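Local coordinates for protein amidohydrolase (Xanthomonas campestris pv. campestris, PDB 4DZH) that probably deaminates adenosine-type substrates such as 5'-methylthioadenosine, working as a zinc-dependent amidohydrolase built on a TIM barrel, at residues 15-20 against 58-63; 120-125 against 147-152; 199-204 against 226-231. All blocks are in the same frame, centred on the assembly; numbering follows the deposited sequence. Where two conformers were deposited one is given.

Interaction 1: residues 15-20 against 58-63; sequences DLLIEA and FAPART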
loop_
_atom_site.group_PDB
_atom_site.type_symbol
_atom_site.label_atom_id
_atom_site.label_comp_id
_atom_site.label_asym_id
_atom_site.label_seq_id
_atom_site.Cartn_x
_atom_site.Cartn_y
_atom_site.Cartn_z
ATOM N N ASP A 15 -29.576 -20.181 -9.585
ATOM C CA ASP A 15 -28.641 -21.068 -8.884
ATOM C C ASP A 15 -28.212 -20.427 -7.562
ATOM O O ASP A 15 -28.185 -21.072 -6.494
ATOM C CB ASP A 15 -27.340 -21.266 -9.707
ATOM C CG ASP A 15 -27.516 -22.164 -10.944
ATOM O OD1 ASP A 15 -28.581 -22.789 -11.121
ATOM O OD2 ASP A 15 -26.552 -22.253 -11.743
ATOM N N LEU A 16 -27.865 -19.149 -7.649
ATOM C CA LEU A 16 -27.258 -18.450 -6.525
ATOM C C LEU A 16 -27.777 -17.017 -6.472
ATOM O O LEU A 16 -27.908 -16.366 -7.517
ATOM C CB LEU A 16 -25.735 -18.437 -6.725
ATOM C CG LEU A 16 -24.843 -17.677 -5.751
ATOM C CD1 LEU A 16 -24.809 -18.310 -4.355
ATOM C CD2 LEU A 16 -23.438 -17.606 -6.308
ATOM N N LEU A 17 -28.098 -16.545 -5.280
ATOM C CA LEU A 17 -28.389 -15.140 -5.054
ATOM C C LEU A 17 -27.399 -14.616 -4.006
ATOM O O LEU A 17 -27.315 -15.158 -2.903
ATOM C CB LEU A 17 -29.825 -14.962 -4.534
ATOM C CG LEU A 17 -30.194 -13.499 -4.273
ATOM C CD1 LEU A 17 -30.329 -12.768 -5.595
ATOM C CD2 LEU A 17 -31.436 -13.353 -3.441
ATOM N N ILE A 18 -26.649 -13.575 -4.336
ATOM C CA ILE A 18 -25.714 -12.977 -3.373
ATOM C C ILE A 18 -26.316 -11.670 -2.943
ATOM O O ILE A 18 -26.465 -10.779 -3.761
ATOM C CB ILE A 18 -24.308 -12.697 -4.009
ATOM C CG1 ILE A 18 -23.698 -13.990 -4.514
ATOM C CG2 ILE A 18 -23.351 -12.048 -2.989
ATOM C CD1 ILE A 18 -22.560 -13.790 -5.519
ATOM N N GLU A 19 -26.672 -11.545 -1.663
ATOM C CA GLU A 19 -27.174 -10.268 -1.155
ATOM C C GLU A 19 -26.070 -9.523 -0.437
ATOM O O GLU A 19 -25.391 -10.109 0.400
ATOM C CB GLU A 19 -28.349 -10.471 -0.190
ATOM C CG GLU A 19 -29.530 -11.267 -0.769
ATOM C CD GLU A 19 -30.507 -11.653 0.325
ATOM O OE1 GLU A 19 -30.158 -11.479 1.539
ATOM O OE2 GLU A 19 -31.617 -12.130 -0.024
ATOM N N ALA A 20 -25.949 -8.228 -0.718
ATOM C CA ALA A 20 -24.870 -7.445 -0.109
ATOM C C ALA A 20 -25.299 -6.052 0.349
ATOM O O ALA A 20 -26.239 -5.451 -0.197
ATOM C CB ALA A 20 -23.721 -7.331 -1.079
ATOM N N PHE A 58 -37.016 -14.361 -6.993
ATOM C CA PHE A 58 -36.249 -15.595 -7.139
ATOM C C PHE A 58 -36.423 -16.633 -6.047
ATOM O O PHE A 58 -36.625 -16.305 -4.875
ATOM C CB PHE A 58 -34.748 -15.247 -7.195
ATOM C CG PHE A 58 -34.372 -14.468 -8.412
ATOM C CD1 PHE A 58 -34.323 -15.084 -9.645
ATOM C CD2 PHE A 58 -34.079 -13.114 -8.323
ATOM C CE1 PHE A 58 -33.994 -14.373 -10.782
ATOM C CE2 PHE A 58 -33.744 -12.393 -9.441
ATOM C CZ PHE A 58 -33.696 -13.022 -10.684
ATOM N N ALA A 59 -36.273 -17.896 -6.455
ATOM C CA ALA A 59 -36.133 -19.011 -5.530
ATOM C C ALA A 59 -34.734 -19.593 -5.749
ATOM O O ALA A 59 -34.556 -20.582 -6.465
ATOM C CB ALA A 59 -37.208 -20.069 -5.790
ATOM N N PRO A 60 -33.723 -18.954 -5.148
ATOM C CA PRO A 60 -32.331 -19.368 -5.377
ATOM C C PRO A 60 -32.057 -20.742 -4.793
ATOM O O PRO A 60 -32.515 -20.974 -3.680
ATOM C CB PRO A 60 -31.516 -18.338 -4.569
ATOM C CG PRO A 60 -32.441 -17.200 -4.293
ATOM C CD PRO A 60 -33.838 -17.775 -4.273
ATOM N N ALA A 61 -31.274 -21.593 -5.463
ATOM C CA ALA A 61 -30.909 -22.888 -4.875
ATOM C C ALA A 61 -30.085 -22.648 -3.608
ATOM O O ALA A 61 -30.172 -23.404 -2.635
ATOM C CB ALA A 61 -30.117 -23.738 -5.877
ATOM N N ARG A 62 -29.289 -21.586 -3.625
ATOM C CA ARG A 62 -28.549 -21.157 -2.440
ATOM C C ARG A 62 -28.444 -19.618 -2.404
ATOM O O ARG A 62 -28.372 -18.963 -3.452
ATOM C CB ARG A 62 -27.164 -21.835 -2.373
ATOM C CG ARG A 62 -26.356 -21.752 -3.673
ATOM C CD ARG A 62 -24.930 -22.379 -3.586
ATOM N NE ARG A 62 -24.975 -23.833 -3.754
ATOM C CZ ARG A 62 -23.922 -24.622 -3.926
ATOM N NH1 ARG A 62 -24.097 -25.942 -4.050
ATOM N NH2 ARG A 62 -22.705 -24.098 -3.996
ATOM N N THR A 63 -28.463 -19.047 -1.197
ATOM C CA THR A 63 -28.374 -17.593 -1.034
ATOM C C THR A 63 -27.167 -17.283 -0.161
ATOM O O THR A 63 -26.938 -17.989 0.819
ATOM C CB THR A 63 -29.615 -17.016 -0.324
ATOM O OG1 THR A 63 -30.774 -17.218 -1.148
ATOM C CG2 THR A 63 -29.453 -15.517 -0.040
#
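Leu17 and Arg62 share the straighter of two backbone hydrogen bonds joining 15-20 to 58-63: Leu17 N lies 3.0 Å from Arg62 O, with 159° at the hydrogen and the donor in the carbonyl plane. The other bond runs the opposite way, from Arg62 N to Asp15 O at 3.1 Å; it is more bent, its donor tilted 27° from the carbonyl plane. Together the two bonds clasp Arg62 on both its N and its O. The strands also approach through CA-H...O contacts, Leu16 CA to Arg62 O at 3.3 Å and Thr63 CA to Leu17 O at 3.2 Å.

Side chains then divide between the two faces. On one, Leu16 CD1 meets Arg62 CG at 3.8 Å, so the arginine contributes its aliphatic stem to the contact. On the other, the side chains of Leu17 and Pro60 run side by side and point the same way, with Leu17 CB only 3.5 Å from Pro60 CG, tighter than a usual carbon contact. With Leu17 CG anti to the backbone N (chi1 180°), CD2 also comes within 4.1 Å of Pro60 CG. Thr63 shares this face, its CG2 reaching the carboxylate of Glu19.

Further out, that carboxylate is held by a salt bridge to Arg55, and Asp15 OD2 accepts a hydrogen bond from Asn42 N. Strand 36-41 flanks 16-20 on its other edge, where Asp15 and Leu16 both face Val40 in a classic beta bulge. The chain turns a corner at Ala61 and Arg62, passing from the weakly bonded strand 58-60 to strand 63-66. The parallel bridges thus start the pairing of 16-20 with 63-66, an outermost strand of a small mixed four-stranded sheet, consistent with the beta-rich domain that accompanies the barrel in many amidohydrolases.

Interaction 2: residues 120-125 against 147-152; sequences GTTLAI and AAVYKQ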
loop_
_atom_site.group_PDB
_atom_site.type_symbol
_atom_site.label_atom_id
_atom_site.label_comp_id
_atom_site.label_asym_id
_atom_site.label_seq_id
_atom_site.Cartn_x
_atom_site.Cartn_y
_atom_site.Cartn_z
ATOM N N GLY A 120 4.785 -22.036 -8.611
ATOM C CA GLY A 120 4.750 -20.589 -8.459
ATOM C C GLY A 120 3.401 -20.006 -8.895
ATOM O O GLY A 120 2.841 -19.117 -8.243
ATOM N N THR A 121 2.856 -20.536 -9.971
ATOM C CA THR A 121 1.543 -20.104 -10.438
ATOM C C THR A 121 0.461 -20.445 -9.434
ATOM O O THR A 121 -0.459 -19.640 -9.156
ATOM C CB THR A 121 1.233 -20.752 -11.799
ATOM O OG1 THR A 121 2.245 -20.345 -12.741
ATOM C CG2 THR A 121 -0.102 -20.280 -12.299
ATOM N N THR A 122 0.554 -21.659 -8.863
ATOM C CA THR A 122 -0.414 -22.094 -7.892
ATOM C C THR A 122 -0.367 -21.238 -6.620
ATOM O O THR A 122 -1.416 -20.827 -6.091
ATOM C CB THR A 122 -0.183 -23.579 -7.548
ATOM O OG1 THR A 122 -0.289 -24.346 -8.735
ATOM C CG2 THR A 122 -1.190 -24.042 -6.533
ATOM N N LEU A 123 0.849 -20.961 -6.127
ATOM C CA LEU A 123 1.030 -20.019 -5.041
ATOM C C LEU A 123 0.368 -18.643 -5.354
ATOM O O LEU A 123 -0.379 -18.102 -4.533
ATOM C CB LEU A 123 2.529 -19.851 -4.766
ATOM C CG LEU A 123 2.874 -18.917 -3.600
ATOM C CD1 LEU A 123 2.116 -19.323 -2.325
ATOM C CD2 LEU A 123 4.350 -18.943 -3.413
ATOM N N ALA A 124 0.597 -18.147 -6.571
ATOM C CA ALA A 124 0.002 -16.881 -6.974
ATOM C C ALA A 124 -1.528 -16.914 -6.983
ATOM O O ALA A 124 -2.192 -15.954 -6.536
ATOM C CB ALA A 124 0.528 -16.458 -8.343
ATOM N N ILE A 125 -2.096 -18.036 -7.450
ATOM C CA ILE A 125 -3.545 -18.157 -7.498
ATOM C C ILE A 125 -4.137 -18.025 -6.077
ATOM O O ILE A 125 -5.093 -17.279 -5.849
ATOM C CB ILE A 125 -3.952 -19.483 -8.150
ATOM C CG1 ILE A 125 -3.655 -19.462 -9.646
ATOM C CG2 ILE A 125 -5.438 -19.790 -7.825
ATOM C CD1 ILE A 125 -3.784 -20.850 -10.293
ATOM N N ALA A 147 -1.480 -22.367 -18.310
ATOM C CA ALA A 147 -2.866 -22.466 -18.778
ATOM C C ALA A 147 -3.570 -23.636 -18.088
ATOM O O ALA A 147 -4.673 -23.481 -17.567
ATOM C CB ALA A 147 -2.918 -22.594 -20.316
ATOM N N ALA A 148 -2.885 -24.766 -18.024
ATOM C CA ALA A 148 -3.459 -25.954 -17.381
ATOM C C ALA A 148 -3.721 -25.698 -15.903
ATOM O O ALA A 148 -4.794 -26.071 -15.379
ATOM C CB ALA A 148 -2.553 -27.158 -17.572
ATOM N N VAL A 149 -2.748 -25.063 -15.220
ATOM C CA VAL A 149 -2.880 -24.747 -13.801
ATOM C C VAL A 149 -4.017 -23.787 -13.526
ATOM O O VAL A 149 -4.843 -24.052 -12.676
ATOM C CB VAL A 149 -1.579 -24.202 -13.192
ATOM C CG1 VAL A 149 -1.818 -23.709 -11.776
ATOM C CG2 VAL A 149 -0.526 -25.276 -13.213
ATOM N N TYR A 150 -4.095 -22.691 -14.285
ATOM C CA TYR A 150 -5.226 -21.781 -14.133
ATOM C C TYR A 150 -6.577 -22.506 -14.372
ATOM O O TYR A 150 -7.508 -22.320 -13.589
ATOM C CB TYR A 150 -5.084 -20.577 -15.066
ATOM C CG TYR A 150 -4.021 -19.581 -14.603
ATOM C CD1 TYR A 150 -4.048 -18.991 -13.346
ATOM C CD2 TYR A 150 -2.999 -19.208 -15.467
ATOM C CE1 TYR A 150 -3.091 -18.074 -12.951
ATOM C CE2 TYR A 150 -2.047 -18.276 -15.062
ATOM C CZ TYR A 150 -2.097 -17.734 -13.818
ATOM O OH TYR A 150 -1.167 -16.803 -13.368
ATOM N N LYS A 151 -6.652 -23.306 -15.443
ATOM C CA LYS A 151 -7.889 -24.000 -15.825
ATOM C C LYS A 151 -8.263 -24.937 -14.684
ATOM O O LYS A 151 -9.409 -24.949 -14.246
ATOM C CB LYS A 151 -7.686 -24.781 -17.107
ATOM C CG LYS A 151 -8.956 -25.525 -17.546
ATOM C CD LYS A 151 -10.097 -24.543 -17.786
ATOM C CE LYS A 151 -11.383 -25.272 -18.295
ATOM N NZ LYS A 151 -12.307 -24.370 -19.022
ATOM N N GLN A 152 -7.299 -25.696 -14.165
ATOM C CA GLN A 152 -7.602 -26.664 -13.078
ATOM C C GLN A 152 -8.193 -25.960 -11.833
ATOM O O GLN A 152 -9.068 -26.499 -11.120
ATOM C CB GLN A 152 -6.311 -27.429 -12.726
ATOM C CG GLN A 152 -6.395 -28.396 -11.536
ATOM C CD GLN A 152 -5.027 -28.615 -10.875
ATOM O OE1 GLN A 152 -3.979 -28.461 -11.525
ATOM N NE2 GLN A 152 -5.033 -28.958 -9.566
#
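Thr121 sets its methyl over one face of the Tyr150 ring, in the more closely packed part of this helix pair. Thr121 CG2 stands 3.9 Å from the ring centroid and 23° off the normal, a CH-pi contact displaced toward the rim. Because chi1 of -60° places CG2 anti to the backbone N and OG1 beside it, the methyl takes the ring while the hydroxyl bonds back to Val117 O in its own helix. Ile125, one turn on, approaches the same ring obliquely: its CD1 is 3.6 Å from Tyr150 CD1. That methyl also lies 3.8 Å from Val149 CG1, tying the two neighbouring side chains of the second helix together.

Toward Thr122 the contact becomes sparser. Thr122 OG1 approaches Val149 CG1 to 3.5 Å, but its hydrogen bond goes to Ala118 O, and no hydrogen bond crosses between the segments. Beyond lie the exposed Ala148 and Gln152, neither of which touches the other helix.

The segment axes come to 9.9 Å at an angle of 34°, running in the same general direction. Tyr150 OH is hydrogen-bonded to Glu138 and Asn82, so the ring packed by Thr121 and Ile125 is also held at its polar end. Helix 114-130, strand 133-139 and helix 143-152 follow in sequence, making this the packing of neighbouring outer helices around a TIM barrel.

Interaction 3: residues 199-204 against 226-231; sequences APHAPY and HLHTHE. With ZN (zinc ion), chain E.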
loop_
_atom_site.group_PDB
_atom_site.type_symbol
_atom_site.label_atom_id
_atom_site.label_comp_id
_atom_site.label_asym_id
_atom_site.label_seq_id
_atom_site.Cartn_x
_atom_site.Cartn_y
_atom_site.Cartn_z
ATOM N N ALA A 199 3.329 -12.935 -26.424
ATOM C CA ALA A 199 4.052 -12.114 -25.471
ATOM C C ALA A 199 5.503 -11.911 -25.909
ATOM O O ALA A 199 6.434 -12.436 -25.274
ATOM C CB ALA A 199 3.994 -12.734 -24.067
ATOM N N PRO A 200 5.712 -11.134 -26.973
ATOM C CA PRO A 200 7.111 -10.777 -27.222
ATOM C C PRO A 200 7.683 -10.034 -25.999
ATOM O O PRO A 200 7.002 -9.209 -25.360
ATOM C CB PRO A 200 7.019 -9.868 -28.445
ATOM C CG PRO A 200 5.639 -9.222 -28.347
ATOM C CD PRO A 200 4.768 -10.379 -27.801
ATOM N N HIS A 201 8.907 -10.372 -25.621
ATOM C CA HIS A 201 9.398 -9.939 -24.321
ATOM C C HIS A 201 9.551 -8.412 -24.191
ATOM O O HIS A 201 8.978 -7.791 -23.281
ATOM C CB HIS A 201 10.687 -10.663 -23.929
ATOM C CG HIS A 201 11.329 -10.086 -22.710
ATOM N ND1 HIS A 201 12.447 -9.274 -22.757
ATOM C CD2 HIS A 201 10.962 -10.148 -21.407
ATOM C CE1 HIS A 201 12.748 -8.874 -21.532
ATOM N NE2 HIS A 201 11.869 -9.403 -20.694
ATOM N N ALA A 202 10.330 -7.807 -25.079
ATOM C CA ALA A 202 10.608 -6.373 -25.020
ATOM C C ALA A 202 11.178 -5.956 -26.392
ATOM O O ALA A 202 11.623 -6.816 -27.179
ATOM C CB ALA A 202 11.632 -6.078 -23.933
ATOM N N PRO A 203 11.146 -4.653 -26.702
ATOM C CA PRO A 203 11.674 -4.238 -28.019
ATOM C C PRO A 203 13.154 -4.594 -28.181
ATOM O O PRO A 203 13.594 -4.831 -29.334
ATOM C CB PRO A 203 11.469 -2.720 -27.999
ATOM C CG PRO A 203 10.261 -2.532 -27.083
ATOM C CD PRO A 203 10.504 -3.539 -25.981
ATOM N N TYR A 204 13.908 -4.614 -27.076
ATOM C CA TYR A 204 15.356 -4.863 -27.116
ATOM C C TYR A 204 15.734 -6.349 -27.099
ATOM O O TYR A 204 16.915 -6.694 -27.196
ATOM C CB TYR A 204 16.095 -4.137 -25.989
ATOM C CG TYR A 204 15.489 -4.374 -24.611
ATOM C CD1 TYR A 204 15.858 -5.481 -23.852
ATOM C CD2 TYR A 204 14.565 -3.485 -24.086
ATOM C CE1 TYR A 204 15.316 -5.703 -22.602
ATOM C CE2 TYR A 204 14.008 -3.697 -22.843
ATOM C CZ TYR A 204 14.393 -4.790 -22.106
ATOM O OH TYR A 204 13.824 -4.983 -20.874
ATOM N N HIS A 226 1.057 -8.894 -26.064
ATOM C CA HIS A 226 1.345 -8.397 -24.699
ATOM C C HIS A 226 2.835 -8.043 -24.600
ATOM O O HIS A 226 3.671 -8.951 -24.589
ATOM C CB HIS A 226 1.033 -9.563 -23.750
ATOM C CG HIS A 226 1.223 -9.274 -22.284
ATOM N ND1 HIS A 226 0.917 -10.218 -21.308
ATOM C CD2 HIS A 226 1.708 -8.201 -21.617
ATOM C CE1 HIS A 226 1.185 -9.720 -20.116
ATOM N NE2 HIS A 226 1.668 -8.496 -20.271
ATOM N N LEU A 227 3.168 -6.749 -24.517
ATOM C CA LEU A 227 4.550 -6.297 -24.711
ATOM C C LEU A 227 5.013 -5.269 -23.684
ATOM O O LEU A 227 4.431 -4.174 -23.577
ATOM C CB LEU A 227 4.682 -5.692 -26.102
ATOM C CG LEU A 227 5.990 -5.024 -26.507
ATOM C CD1 LEU A 227 7.049 -6.077 -26.634
ATOM C CD2 LEU A 227 5.818 -4.295 -27.874
ATOM N N HIS A 228 6.079 -5.576 -22.946
ATOM C CA HIS A 228 6.754 -4.522 -22.174
ATOM C C HIS A 228 7.219 -3.408 -23.101
ATOM O O HIS A 228 8.051 -3.667 -23.987
ATOM C CB HIS A 228 7.980 -5.047 -21.423
ATOM C CG HIS A 228 7.705 -6.146 -20.441
ATOM N ND1 HIS A 228 8.162 -7.426 -20.647
ATOM C CD2 HIS A 228 7.144 -6.137 -19.205
ATOM C CE1 HIS A 228 7.857 -8.172 -19.599
ATOM N NE2 HIS A 228 7.238 -7.421 -18.709
ATOM N N THR A 229 6.743 -2.182 -22.893
ATOM C CA THR A 229 7.018 -1.094 -23.851
ATOM C C THR A 229 7.408 0.217 -23.160
ATOM O O THR A 229 6.650 0.746 -22.333
ATOM C CB THR A 229 5.769 -0.831 -24.710
ATOM O OG1 THR A 229 5.292 -2.050 -25.293
ATOM C CG2 THR A 229 6.064 0.180 -25.866
ATOM N N HIS A 230 8.566 0.795 -23.513
ATOM C CA HIS A 230 8.962 2.094 -22.948
ATOM C C HIS A 230 9.015 2.090 -21.405
ATOM O O HIS A 230 8.611 3.053 -20.719
ATOM C CB HIS A 230 8.074 3.256 -23.458
ATOM C CG HIS A 230 8.425 3.720 -24.839
ATOM N ND1 HIS A 230 8.415 5.053 -25.187
ATOM C CD2 HIS A 230 8.770 3.032 -25.955
ATOM C CE1 HIS A 230 8.764 5.170 -26.462
ATOM N NE2 HIS A 230 8.979 3.961 -26.949
ATOM N N GLU A 231 9.539 0.997 -20.869
ATOM C CA GLU A 231 9.625 0.836 -19.442
ATOM C C GLU A 231 10.720 1.718 -18.820
ATOM O O GLU A 231 10.618 2.173 -17.682
ATOM C CB GLU A 231 9.841 -0.652 -19.100
ATOM C CG GLU A 231 9.909 -0.859 -17.579
ATOM C CD GLU A 231 10.053 -2.305 -17.164
ATOM O OE1 GLU A 231 10.367 -3.136 -18.032
ATOM O OE2 GLU A 231 9.809 -2.594 -15.958
HETATM ZN ZN ZN E . 6.797 -7.559 -16.588
HETATM O O HOH W 1 5.984 -8.715 -22.829
HETATM O O HOH W 2 11.517 -3.542 -20.282
HETATM O O HOH W 3 8.101 -6.053 -16.237
#
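His228 is gripped at both ring nitrogens, ND1 by a hydrogen bond and NE2 by metal. Its ND1 donates to His201 O at 2.8 Å, and the oxygen lies only 9° out of the imidazole plane. NE2 coordinates zinc at 2.2 Å, and water 3, His79, His81 and Asp316 complete the shell. The carbonyl therefore acts from the second shell, helping to fix the ring's rotation and probably making NE2 a stronger donor to zinc.

Between aromatic groups, the edge of His228 meets the face of His201 in an offset edge-to-face pair, planes at 68°. His201 CG is anti to its own backbone N (chi1 171°), which brings CD2 within 4.0 Å of His228 ND1.

Strands 194-200 and 225-229 are consecutive strands of the TIM barrel, and the metal ligand sits near the C-terminal end of the second, where such barrels carry their active sites.

Water supplements direct bonding. Water 1 accepts from His228 N and probably donates to Pro200 O, bridging the diverging backbones; water 2 joins Tyr204 OH to Glu231 OE1, to which it donates at 2.6 Å.

Apolar packing centres on Leu227 CD1, 3.8 Å from Pro200 CG, 4.3 Å from Pro203 CD and backed by Leu251 of helix 247-254. A separate close contact sets a ring carbon against a backbone oxygen, Pro203 CD lying 3.2 Å from His228 O.

In the fold
The three contacts follow one another along the chain and none touches another. Interaction 3 forms part of the metal centre, since His228 binds the zinc directly. Interaction 2 is one layer out: the nearest atoms of interactions 2 and 3 are about 10 Å apart, and the Tyr150 side chain is about 9 Å from that of the zinc ligand His81 and about 13 Å from a bound zinc ion. Interaction 1 belongs to the small sheet away from the annotated sites. Its centre lies about 44 Å from that of interaction 3, on the opposite side of the chain's centre, and about 29 Å from that of interaction 2.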